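Local coordinates for glucose-6-phosphate 1-dehydrogenase (Kluyveromyces lactis, PDB 7E6I), which catalyses the oxidation of glucose 6-phosphate to 6-phosphogluconolactone with reduction of NADP+, the first step of the oxidative pentose phosphate pathway, at residues I150-F155 and F179-Y184; L250-M255 and D268-V273; V346-Q351 and L368-Q373. One frame throughout, in Å; residues are numbered along the deposited sequence.

From the N terminus, the chain first builds the parallel sheet of the coenzyme domain, and contact 1 closes a beta-alpha-beta unit there by pairing 150-155 with 179-184 across helix 159-169. Contact 2 follows in the C-terminal domain, where a short connection turns helix 263-276 nearly perpendicular across the C-terminal end of helix 236-254. Contact 3 closes last, joining neighbouring strands 345-352 and 367-373 of the large mixed sheet. The three loops run in series; none nests within or crosses another. In space, contacts 1 and 3 both reach the bound glucose 6-phosphate and touch through Tyr184 and Val346, while Leu253 of contact 2 packs on Ile348 of contact 3.

Contact 1: residues I150-F155 and F179-Y184; sequences IVEKPF and FRIDHY. With BG6 (6-O-phosphono-beta-D-glucopyranose), chain B.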
loop_
_atom_site.group_PDB
_atom_site.type_symbol
_atom_site.label_atom_id
_atom_site.label_comp_id
_atom_site.label_asym_id
_atom_site.label_seq_id
_atom_site.Cartn_x
_atom_site.Cartn_y
_atom_site.Cartn_z
ATOM N N ILE A 150 11.171 7.630 7.961
ATOM C CA ILE A 150 10.018 6.975 7.369
ATOM C C ILE A 150 8.778 7.785 7.712
ATOM O O ILE A 150 8.537 8.099 8.885
ATOM C CB ILE A 150 9.877 5.534 7.882
ATOM C CG1 ILE A 150 11.035 4.670 7.403
ATOM C CG2 ILE A 150 8.564 4.941 7.430
ATOM C CD1 ILE A 150 11.197 3.414 8.223
ATOM N N VAL A 151 7.991 8.125 6.692
ATOM C CA VAL A 151 6.649 8.647 6.881
ATOM C C VAL A 151 5.696 7.819 6.038
ATOM O O VAL A 151 6.069 7.229 5.021
ATOM C CB VAL A 151 6.518 10.145 6.529
ATOM C CG1 VAL A 151 6.885 10.995 7.735
ATOM C CG2 VAL A 151 7.373 10.497 5.330
ATOM N N GLU A 152 4.444 7.799 6.475
ATOM C CA GLU A 152 3.424 6.929 5.922
ATOM C C GLU A 152 2.294 7.766 5.338
ATOM O O GLU A 152 2.012 8.868 5.817
ATOM C CB GLU A 152 2.894 5.999 7.010
ATOM C CG GLU A 152 1.984 4.919 6.509
ATOM C CD GLU A 152 1.794 3.814 7.524
ATOM O OE1 GLU A 152 2.561 3.758 8.537
ATOM O OE2 GLU A 152 0.868 3.000 7.286
ATOM N N LYS A 153 1.650 7.242 4.296
ATOM C CA LYS A 153 0.559 7.970 3.674
ATOM C C LYS A 153 -0.580 8.140 4.680
ATOM O O LYS A 153 -0.741 7.322 5.588
ATOM C CB LYS A 153 0.077 7.239 2.416
ATOM C CG LYS A 153 -0.759 5.988 2.676
ATOM C CD LYS A 153 -2.259 6.257 2.507
ATOM C CE LYS A 153 -3.087 4.949 2.505
ATOM N NZ LYS A 153 -4.531 5.155 2.896
ATOM N N PRO A 154 -1.409 9.188 4.535
ATOM C CA PRO A 154 -1.512 10.144 3.429
ATOM C C PRO A 154 -0.514 11.302 3.481
ATOM O O PRO A 154 -0.163 11.787 4.560
ATOM C CB PRO A 154 -2.938 10.670 3.584
ATOM C CG PRO A 154 -3.128 10.695 5.058
ATOM C CD PRO A 154 -2.324 9.551 5.630
ATOM N N PHE A 155 -0.061 11.731 2.306
ATOM C CA PHE A 155 0.719 12.954 2.187
ATOM C C PHE A 155 -0.107 13.990 1.435
ATOM O O PHE A 155 0.227 14.358 0.304
ATOM C CB PHE A 155 2.040 12.694 1.459
ATOM C CG PHE A 155 2.657 11.378 1.787
ATOM C CD1 PHE A 155 3.434 11.228 2.928
ATOM C CD2 PHE A 155 2.457 10.284 0.968
ATOM C CE1 PHE A 155 4.013 10.017 3.245
ATOM C CE2 PHE A 155 3.027 9.067 1.269
ATOM C CZ PHE A 155 3.811 8.924 2.412
ATOM N N PHE A 179 11.664 8.019 3.260
ATOM C CA PHE A 179 11.084 6.722 2.905
ATOM C C PHE A 179 9.574 6.802 3.118
ATOM O O PHE A 179 9.083 6.559 4.227
ATOM C CB PHE A 179 11.710 5.607 3.713
ATOM C CG PHE A 179 13.104 5.244 3.273
ATOM C CD1 PHE A 179 14.178 6.070 3.577
ATOM C CD2 PHE A 179 13.338 4.078 2.540
ATOM C CE1 PHE A 179 15.459 5.734 3.170
ATOM C CE2 PHE A 179 14.609 3.736 2.127
ATOM C CZ PHE A 179 15.677 4.559 2.446
ATOM N N ARG A 180 8.846 7.153 2.054
ATOM C CA ARG A 180 7.397 7.316 2.107
ATOM C C ARG A 180 6.719 5.975 1.881
ATOM O O ARG A 180 6.940 5.318 0.861
ATOM C CB ARG A 180 6.911 8.314 1.056
ATOM C CG ARG A 180 7.313 9.761 1.276
ATOM C CD ARG A 180 6.678 10.642 0.205
ATOM N NE ARG A 180 7.353 11.923 0.035
ATOM C CZ ARG A 180 8.525 12.085 -0.581
ATOM N NH1 ARG A 180 9.155 11.043 -1.094
ATOM N NH2 ARG A 180 9.067 13.294 -0.696
ATOM N N ILE A 181 5.862 5.599 2.805
ATOM C CA ILE A 181 5.278 4.272 2.832
ATOM C C ILE A 181 3.878 4.301 2.235
ATOM O O ILE A 181 3.028 5.115 2.633
ATOM C CB ILE A 181 5.247 3.714 4.261
ATOM C CG1 ILE A 181 6.614 3.137 4.621
ATOM C CG2 ILE A 181 4.141 2.650 4.398
ATOM C CD1 ILE A 181 6.610 2.387 5.939
ATOM N N ASP A 182 3.661 3.417 1.256
ATOM C CA ASP A 182 2.360 2.844 0.918
ATOM C C ASP A 182 2.483 1.364 1.265
ATOM O O ASP A 182 3.279 0.646 0.648
ATOM C CB ASP A 182 2.046 3.068 -0.561
ATOM C CG ASP A 182 0.660 2.579 -0.960
ATOM O OD1 ASP A 182 0.276 1.438 -0.585
ATOM O OD2 ASP A 182 -0.040 3.339 -1.676
ATOM N N HIS A 183 1.744 0.904 2.282
ATOM C CA HIS A 183 2.069 -0.417 2.827
ATOM C C HIS A 183 1.756 -1.554 1.856
ATOM O O HIS A 183 2.301 -2.648 2.019
ATOM C CB HIS A 183 1.372 -0.639 4.178
ATOM C CG HIS A 183 -0.068 -1.052 4.080
ATOM N ND1 HIS A 183 -1.104 -0.143 3.963
ATOM C CD2 HIS A 183 -0.648 -2.280 4.114
ATOM C CE1 HIS A 183 -2.254 -0.795 3.909
ATOM N NE2 HIS A 183 -2.006 -2.093 4.003
ATOM N N TYR A 184 0.938 -1.320 0.826
ATOM C CA TYR A 184 0.730 -2.363 -0.182
ATOM C C TYR A 184 2.037 -2.793 -0.836
ATOM O O TYR A 184 2.211 -3.977 -1.166
ATOM C CB TYR A 184 -0.253 -1.887 -1.247
ATOM C CG TYR A 184 -1.679 -2.243 -0.916
ATOM C CD1 TYR A 184 -2.198 -1.993 0.361
ATOM C CD2 TYR A 184 -2.501 -2.848 -1.860
ATOM C CE1 TYR A 184 -3.505 -2.327 0.678
ATOM C CE2 TYR A 184 -3.804 -3.185 -1.559
ATOM C CZ TYR A 184 -4.306 -2.920 -0.293
ATOM O OH TYR A 184 -5.609 -3.262 0.004
HETATM C C1 BG6 B . -5.963 1.760 4.570
HETATM C C2 BG6 B . -7.377 2.315 4.399
HETATM O O1 BG6 B . -5.008 2.489 3.908
HETATM O O5 BG6 B . -5.914 0.367 4.014
HETATM C C3 BG6 B . -8.391 1.430 5.037
HETATM O O2 BG6 B . -7.487 3.639 4.940
HETATM C C4 BG6 B . -8.343 0.052 4.462
HETATM O O3 BG6 B . -9.728 1.950 4.808
HETATM C C5 BG6 B . -6.936 -0.534 4.592
HETATM O O4 BG6 B . -9.305 -0.762 5.145
HETATM C C6 BG6 B . -6.773 -1.849 3.880
HETATM O O6 BG6 B . -5.435 -2.276 4.061
HETATM P P BG6 B . -5.143 -3.908 4.140
HETATM O O1P BG6 B . -5.801 -4.411 2.869
HETATM O O2P BG6 B . -5.782 -4.454 5.390
HETATM O O3P BG6 B . -3.654 -4.248 4.186
#
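The Phe155 ring is held on both faces: Arg180 CD lies over the centre of one, 4.0 Å from the ring centroid in a CH-pi contact, and Lys153 CA toward the rim of the other. Val151 C and Ile181 N sit at its edge, in plane. Arg180 runs extended from CG to NE across the ring, its guanidinium nearly perpendicular to it and salt-bridged to Glu175. The His183 ring has Tyr184 CD1 on one face, toward the rim, and directs its edge at the substrate phosphate, NE2 donating to O3P of BG6 at 2.7 Å in a nearly straight bond (168°). Strands 146-152 and 178-181 are parallel neighbours, the last two of the Rossmann-type sheet, linked by helix 159-169 in a beta-alpha-beta crossover. Val151 bonds both ways, its N to Phe179 O (3.1 Å) and its O to Ile181 N (2.8 Å); Lys153 N continues the pairing to Ile181 O (3.0 Å). On the sheet face they share, Ile150 CG2 meets Ile181 CD1 at 3.5 Å. Ahead of a cis peptide at Pro154, Lys153, its CG lying between backbone N and carbonyl carbon (chi1 75°) and its chain bent at chi2, brings NZ to BG6 O1 (2.9 Å) and Asp240 O. In an Asx turn, Asp182 OD1 accepts from Tyr184 N through its anti lone pair and also bonds ND1 of His245, the probable proton acceptor.

Contact 2: residues L250-M255 and D268-V273; sequences LTLLTM and DEKVKV
Thr251 CG2 presses into the bend of the Lys270 side chain, meeting CE at 3.3 Å and CG at 3.4 Å. The bend at chi3 (85°) folds CE back toward CB, so CB, CG and CE all lie round the one methyl. The two side chains cross at about a right angle, and Leu252 CD2 adds a longer contact to Lys270 CE. The Lys270 ammonium continues to Gln248 OE1 and a salt bridge with Glu435. Val273 makes the other close-packed point: its CG2 reaches Thr254 OG1 at 3.5 Å, while its CG1 lies near Thr251 OG1. The Thr254 hydroxyl donates back to Leu250 O (2.9 Å) one helical turn earlier, from above the carbonyl plane. Here helix 236-254, which carries the probable catalytic base His245 earlier in its course, ends nearly perpendicular to helix 263-276, the axes of the two short segments at 96°, 9.1 Å apart at their closest. Met255, where the first helix ends, lies across the second. Its CA approaches Val273 CB at 4.0 Å, its SD touches Lys270 CG at 3.7 Å as the side chains cross at a slant, and the terminal CE touches Glu269 CB at 3.6 Å. Toward Glu269, partly exposed and offering mainly CB and backbone to Met255, the packing gives way to solvent; the preceding Asp268 is exposed, points away and is salt-bridged to Arg432.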
loop_
_atom_site.group_PDB
_atom_site.type_symbol
_atom_site.label_atom_id
_atom_site.label_comp_id
_atom_site.label_asym_id
_atom_site.label_seq_id
_atom_site.Cartn_x
_atom_site.Cartn_y
_atom_site.Cartn_z
ATOM N N LEU A 250 -1.438 -0.884 -9.985
ATOM C CA LEU A 250 -1.655 -0.723 -11.422
ATOM C C LEU A 250 -0.381 -0.257 -12.092
ATOM O O LEU A 250 -0.029 -0.690 -13.197
ATOM C CB LEU A 250 -2.786 0.282 -11.658
ATOM C CG LEU A 250 -3.090 0.677 -13.100
ATOM C CD1 LEU A 250 -3.477 -0.580 -13.916
ATOM C CD2 LEU A 250 -4.197 1.738 -13.138
ATOM N N THR A 251 0.342 0.593 -11.396
ATOM C CA THR A 251 1.612 1.102 -11.880
ATOM C C THR A 251 2.627 -0.033 -12.068
ATOM O O THR A 251 3.321 -0.106 -13.091
ATOM C CB THR A 251 2.042 2.173 -10.867
ATOM O OG1 THR A 251 1.925 3.460 -11.460
ATOM C CG2 THR A 251 3.363 1.979 -10.368
ATOM N N LEU A 252 2.677 -0.970 -11.119
ATOM C CA LEU A 252 3.547 -2.127 -11.263
ATOM C C LEU A 252 3.126 -3.021 -12.426
ATOM O O LEU A 252 3.974 -3.705 -13.007
ATOM C CB LEU A 252 3.556 -2.910 -9.964
ATOM C CG LEU A 252 4.143 -2.120 -8.799
ATOM C CD1 LEU A 252 3.841 -2.797 -7.458
ATOM C CD2 LEU A 252 5.650 -1.950 -9.015
ATOM N N LEU A 253 1.831 -3.047 -12.774
ATOM C CA LEU A 253 1.347 -3.891 -13.865
ATOM C C LEU A 253 1.537 -3.270 -15.236
ATOM O O LEU A 253 1.517 -3.997 -16.240
ATOM C CB LEU A 253 -0.141 -4.191 -13.694
ATOM C CG LEU A 253 -0.561 -5.007 -12.477
ATOM C CD1 LEU A 253 -2.081 -4.860 -12.246
ATOM C CD2 LEU A 253 -0.160 -6.471 -12.624
ATOM N N THR A 254 1.690 -1.944 -15.315
ATOM C CA THR A 254 1.724 -1.268 -16.604
ATOM C C THR A 254 3.068 -0.634 -16.942
ATOM O O THR A 254 3.280 -0.279 -18.108
ATOM C CB THR A 254 0.636 -0.178 -16.673
ATOM O OG1 THR A 254 0.819 0.748 -15.596
ATOM C CG2 THR A 254 -0.771 -0.767 -16.575
ATOM N N MET A 255 3.972 -0.463 -15.971
ATOM C CA MET A 255 5.228 0.209 -16.288
ATOM C C MET A 255 6.055 -0.613 -17.263
ATOM O O MET A 255 5.843 -1.817 -17.433
ATOM C CB MET A 255 6.075 0.447 -15.040
ATOM C CG MET A 255 6.579 -0.832 -14.383
ATOM S SD MET A 255 7.223 -0.583 -12.726
ATOM C CE MET A 255 8.981 -0.777 -13.076
ATOM N N ASP A 268 11.665 5.428 -11.601
ATOM C CA ASP A 268 11.566 6.163 -12.860
ATOM C C ASP A 268 10.497 5.571 -13.769
ATOM O O ASP A 268 9.784 6.309 -14.464
ATOM C CB ASP A 268 12.905 6.147 -13.606
ATOM C CG ASP A 268 13.965 7.043 -12.973
ATOM O OD1 ASP A 268 13.628 7.954 -12.182
ATOM O OD2 ASP A 268 15.153 6.816 -13.282
ATOM N N GLU A 269 10.396 4.238 -13.819
ATOM C CA GLU A 269 9.414 3.643 -14.718
ATOM C C GLU A 269 7.995 3.812 -14.181
ATOM O O GLU A 269 7.053 3.980 -14.967
ATOM C CB GLU A 269 9.730 2.170 -14.953
ATOM C CG GLU A 269 11.059 1.918 -15.667
ATOM C CD GLU A 269 11.208 2.676 -16.986
ATOM O OE1 GLU A 269 10.202 2.861 -17.704
ATOM O OE2 GLU A 269 12.339 3.074 -17.325
ATOM N N LYS A 270 7.822 3.792 -12.855
ATOM C CA LYS A 270 6.509 4.068 -12.288
ATOM C C LYS A 270 6.065 5.498 -12.612
ATOM O O LYS A 270 4.955 5.716 -13.120
ATOM C CB LYS A 270 6.528 3.808 -10.788
ATOM C CG LYS A 270 6.717 2.340 -10.444
ATOM C CD LYS A 270 7.062 2.163 -8.980
ATOM C CE LYS A 270 5.820 2.123 -8.132
ATOM N NZ LYS A 270 6.052 2.180 -6.654
ATOM N N VAL A 271 6.943 6.478 -12.372
ATOM C CA VAL A 271 6.637 7.857 -12.727
ATOM C C VAL A 271 6.335 7.962 -14.214
ATOM O O VAL A 271 5.380 8.633 -14.627
ATOM C CB VAL A 271 7.797 8.789 -12.316
ATOM C CG1 VAL A 271 7.524 10.215 -12.795
ATOM C CG2 VAL A 271 8.000 8.762 -10.795
ATOM N N LYS A 272 7.125 7.278 -15.039
ATOM C CA LYS A 272 6.958 7.363 -16.487
ATOM C C LYS A 272 5.577 6.896 -16.927
ATOM O O LYS A 272 4.945 7.531 -17.774
ATOM C CB LYS A 272 8.039 6.552 -17.207
ATOM C CG LYS A 272 7.940 6.716 -18.724
ATOM C CD LYS A 272 9.187 6.262 -19.436
ATOM C CE LYS A 272 8.847 5.601 -20.760
ATOM N NZ LYS A 272 10.058 5.434 -21.624
ATOM N N VAL A 273 5.099 5.759 -16.403
ATOM C CA VAL A 273 3.800 5.305 -16.879
ATOM C C VAL A 273 2.692 6.202 -16.308
ATOM O O VAL A 273 1.697 6.488 -16.993
ATOM C CB VAL A 273 3.582 3.803 -16.568
ATOM C CG1 VAL A 273 3.360 3.539 -15.054
ATOM C CG2 VAL A 273 2.417 3.277 -17.369
#

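Contact 3: residues V346-Q351 and L368-Q373; sequences VEIRIQ and LVIRIQ. With BG6 (6-O-phosphono-beta-D-glucopyranose), chain B.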
loop_
_atom_site.group_PDB
_atom_site.type_symbol
_atom_site.label_atom_id
_atom_site.label_comp_id
_atom_site.label_asym_id
_atom_site.label_seq_id
_atom_site.Cartn_x
_atom_site.Cartn_y
_atom_site.Cartn_z
ATOM N N VAL A 346 -8.414 -8.502 -2.441
ATOM C CA VAL A 346 -7.714 -7.622 -3.364
ATOM C C VAL A 346 -7.172 -8.481 -4.490
ATOM O O VAL A 346 -6.470 -9.472 -4.241
ATOM C CB VAL A 346 -6.591 -6.825 -2.682
ATOM C CG1 VAL A 346 -5.756 -6.102 -3.745
ATOM C CG2 VAL A 346 -7.178 -5.814 -1.692
ATOM N N GLU A 347 -7.463 -8.085 -5.726
ATOM C CA GLU A 347 -7.304 -9.001 -6.841
ATOM C C GLU A 347 -6.996 -8.227 -8.117
ATOM O O GLU A 347 -7.524 -7.127 -8.338
ATOM C CB GLU A 347 -8.589 -9.822 -7.010
ATOM C CG GLU A 347 -8.441 -11.074 -7.776
ATOM C CD GLU A 347 -9.665 -11.969 -7.634
ATOM O OE1 GLU A 347 -10.649 -11.749 -8.393
ATOM O OE2 GLU A 347 -9.632 -12.887 -6.766
ATOM N N ILE A 348 -6.161 -8.836 -8.963
ATOM C CA ILE A 348 -5.847 -8.345 -10.303
ATOM C C ILE A 348 -6.439 -9.320 -11.306
ATOM O O ILE A 348 -6.211 -10.527 -11.204
ATOM C CB ILE A 348 -4.328 -8.238 -10.527
ATOM C CG1 ILE A 348 -3.688 -7.240 -9.570
ATOM C CG2 ILE A 348 -4.019 -7.936 -11.996
ATOM C CD1 ILE A 348 -2.223 -7.558 -9.348
ATOM N N ARG A 349 -7.148 -8.810 -12.305
ATOM C CA ARG A 349 -7.753 -9.682 -13.310
ATOM C C ARG A 349 -7.399 -9.146 -14.683
ATOM O O ARG A 349 -7.691 -7.987 -14.994
ATOM C CB ARG A 349 -9.271 -9.759 -13.139
ATOM C CG ARG A 349 -9.962 -10.834 -13.970
ATOM C CD ARG A 349 -11.450 -10.875 -13.628
ATOM N NE ARG A 349 -11.634 -11.428 -12.293
ATOM C CZ ARG A 349 -11.695 -12.732 -12.057
ATOM N NH1 ARG A 349 -11.620 -13.596 -13.080
ATOM N NH2 ARG A 349 -11.828 -13.174 -10.807
ATOM N N ILE A 350 -6.788 -9.983 -15.505
ATOM C CA ILE A 350 -6.358 -9.583 -16.831
ATOM C C ILE A 350 -6.982 -10.550 -17.823
ATOM O O ILE A 350 -6.810 -11.763 -17.691
ATOM C CB ILE A 350 -4.826 -9.569 -16.939
ATOM C CG1 ILE A 350 -4.312 -8.374 -16.136
ATOM C CG2 ILE A 350 -4.412 -9.477 -18.390
ATOM C CD1 ILE A 350 -2.878 -8.391 -15.840
ATOM N N GLN A 351 -7.750 -10.025 -18.771
ATOM C CA GLN A 351 -8.376 -10.838 -19.802
ATOM C C GLN A 351 -7.632 -10.649 -21.115
ATOM O O GLN A 351 -7.378 -9.513 -21.533
ATOM C CB GLN A 351 -9.847 -10.484 -20.001
ATOM C CG GLN A 351 -10.574 -11.607 -20.682
ATOM C CD GLN A 351 -12.073 -11.410 -20.768
ATOM O OE1 GLN A 351 -12.535 -10.363 -21.178
ATOM N NE2 GLN A 351 -12.834 -12.433 -20.394
ATOM N N LEU A 368 -5.998 -14.187 -16.576
ATOM C CA LEU A 368 -5.018 -14.312 -15.512
ATOM C C LEU A 368 -5.551 -13.567 -14.306
ATOM O O LEU A 368 -5.902 -12.388 -14.418
ATOM C CB LEU A 368 -3.657 -13.738 -15.928
ATOM C CG LEU A 368 -2.628 -13.566 -14.800
ATOM C CD1 LEU A 368 -2.228 -14.919 -14.265
ATOM C CD2 LEU A 368 -1.392 -12.770 -15.276
ATOM N N VAL A 369 -5.607 -14.249 -13.163
ATOM C CA VAL A 369 -6.031 -13.664 -11.899
ATOM C C VAL A 369 -4.891 -13.796 -10.900
ATOM O O VAL A 369 -4.347 -14.889 -10.710
ATOM C CB VAL A 369 -7.306 -14.333 -11.361
ATOM C CG1 VAL A 369 -7.593 -13.853 -9.941
ATOM C CG2 VAL A 369 -8.494 -14.051 -12.284
ATOM N N ILE A 370 -4.527 -12.687 -10.271
ATOM C CA ILE A 370 -3.514 -12.656 -9.222
ATOM C C ILE A 370 -4.211 -12.209 -7.942
ATOM O O ILE A 370 -4.630 -11.051 -7.838
ATOM C CB ILE A 370 -2.357 -11.711 -9.580
ATOM C CG1 ILE A 370 -1.777 -12.092 -10.943
ATOM C CG2 ILE A 370 -1.281 -11.718 -8.502
ATOM C CD1 ILE A 370 -0.985 -10.997 -11.561
ATOM N N ARG A 371 -4.373 -13.119 -6.976
ATOM C CA ARG A 371 -4.953 -12.745 -5.691
ATOM C C ARG A 371 -3.856 -12.236 -4.771
ATOM O O ARG A 371 -2.932 -12.978 -4.426
ATOM C CB ARG A 371 -5.694 -13.890 -5.003
ATOM C CG ARG A 371 -6.675 -13.342 -3.942
ATOM C CD ARG A 371 -7.682 -14.343 -3.480
ATOM N NE ARG A 371 -8.996 -14.071 -4.044
ATOM C CZ ARG A 371 -9.943 -14.998 -4.149
ATOM N NH1 ARG A 371 -9.687 -16.232 -3.724
ATOM N NH2 ARG A 371 -11.135 -14.709 -4.685
ATOM N N ILE A 372 -3.976 -10.980 -4.352
ATOM C CA ILE A 372 -3.012 -10.442 -3.404
ATOM C C ILE A 372 -3.370 -10.852 -1.988
ATOM O O ILE A 372 -2.492 -11.187 -1.184
ATOM C CB ILE A 372 -2.931 -8.921 -3.565
ATOM C CG1 ILE A 372 -2.210 -8.601 -4.868
ATOM C CG2 ILE A 372 -2.273 -8.274 -2.340
ATOM C CD1 ILE A 372 -2.895 -7.559 -5.653
ATOM N N GLN A 373 -4.659 -10.864 -1.672
ATOM C CA GLN A 373 -5.132 -11.236 -0.350
ATOM C C GLN A 373 -6.615 -11.534 -0.458
ATOM O O GLN A 373 -7.302 -10.917 -1.277
ATOM C CB GLN A 373 -4.864 -10.117 0.665
ATOM C CG GLN A 373 -5.741 -8.891 0.516
ATOM C CD GLN A 373 -5.248 -7.740 1.388
ATOM O OE1 GLN A 373 -4.047 -7.593 1.612
ATOM N NE2 GLN A 373 -6.173 -6.923 1.882
HETATM C C1 BG6 B . -5.963 1.760 4.570
HETATM C C2 BG6 B . -7.377 2.315 4.399
HETATM O O1 BG6 B . -5.008 2.489 3.908
HETATM O O5 BG6 B . -5.914 0.367 4.014
HETATM C C3 BG6 B . -8.391 1.430 5.037
HETATM O O2 BG6 B . -7.487 3.639 4.940
HETATM C C4 BG6 B . -8.343 0.052 4.462
HETATM O O3 BG6 B . -9.728 1.950 4.808
HETATM C C5 BG6 B . -6.936 -0.534 4.592
HETATM O O4 BG6 B . -9.305 -0.762 5.145
HETATM C C6 BG6 B . -6.773 -1.849 3.880
HETATM O O6 BG6 B . -5.435 -2.276 4.061
HETATM P P BG6 B . -5.143 -3.908 4.140
HETATM O O1P BG6 B . -5.801 -4.411 2.869
HETATM O O2P BG6 B . -5.782 -4.454 5.390
HETATM O O3P BG6 B . -3.654 -4.248 4.186
#
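Val346 N donates to Gln373 O in a nearly straight bond (170°), and beside this pair the Gln373 side chain, extended beyond CG, reaches the substrate: NE2 gives a hydrogen bond to BG6 O1P (2.7 Å) while OE1 accepts from Lys187, which is itself hydrogen-bonded to BG6. What places Gln373 is a classic beta bulge that sets Ile372 and Gln373 both against Val346, whose O accepts from Ile372 N at 2.9 Å and weakly from Gln373 N.

Strands 345-352 and 367-373 are antiparallel neighbours in the mixed sheet of the C-terminal domain. Beyond the bulge, paired bonds join Ile348 with Ile370 and Ile350 with Leu368. On the face carrying these residues, Ile348 and Ile370 lie side by side, both against Leu193, with Met196 on Ile370.

On the other face, Glu347 and Arg371 form a non-hydrogen-bonded pair, OE2 of the carboxylate meeting Arg371 NE at 3.0 Å in a salt bridge. Their carboxylate and guanidinium planes are 26° apart, and Arg371 NH2 lies almost as near to the same oxygen. Glu347 CG stands anti to the backbone N (chi1 -160°), carrying the carboxylate across toward the neighbouring strand. The other carboxylate oxygen, OE1, takes Arg349 NH2 (3.0 Å) from above its plane and also pairs with Lys345, so one acid draws three basic side chains together. Val369 packs against both Glu347 and Arg349: its CG1 touches Glu347 CG at 3.6 Å, and its CG2 lies against one face of the Arg349 guanidinium, 3.3 Å from NH1. Arg349 and Arg371 probably belong to the second NADP+ site, called structural in the human enzyme. Arg349 NH1 has a second acidic partner in Glu367.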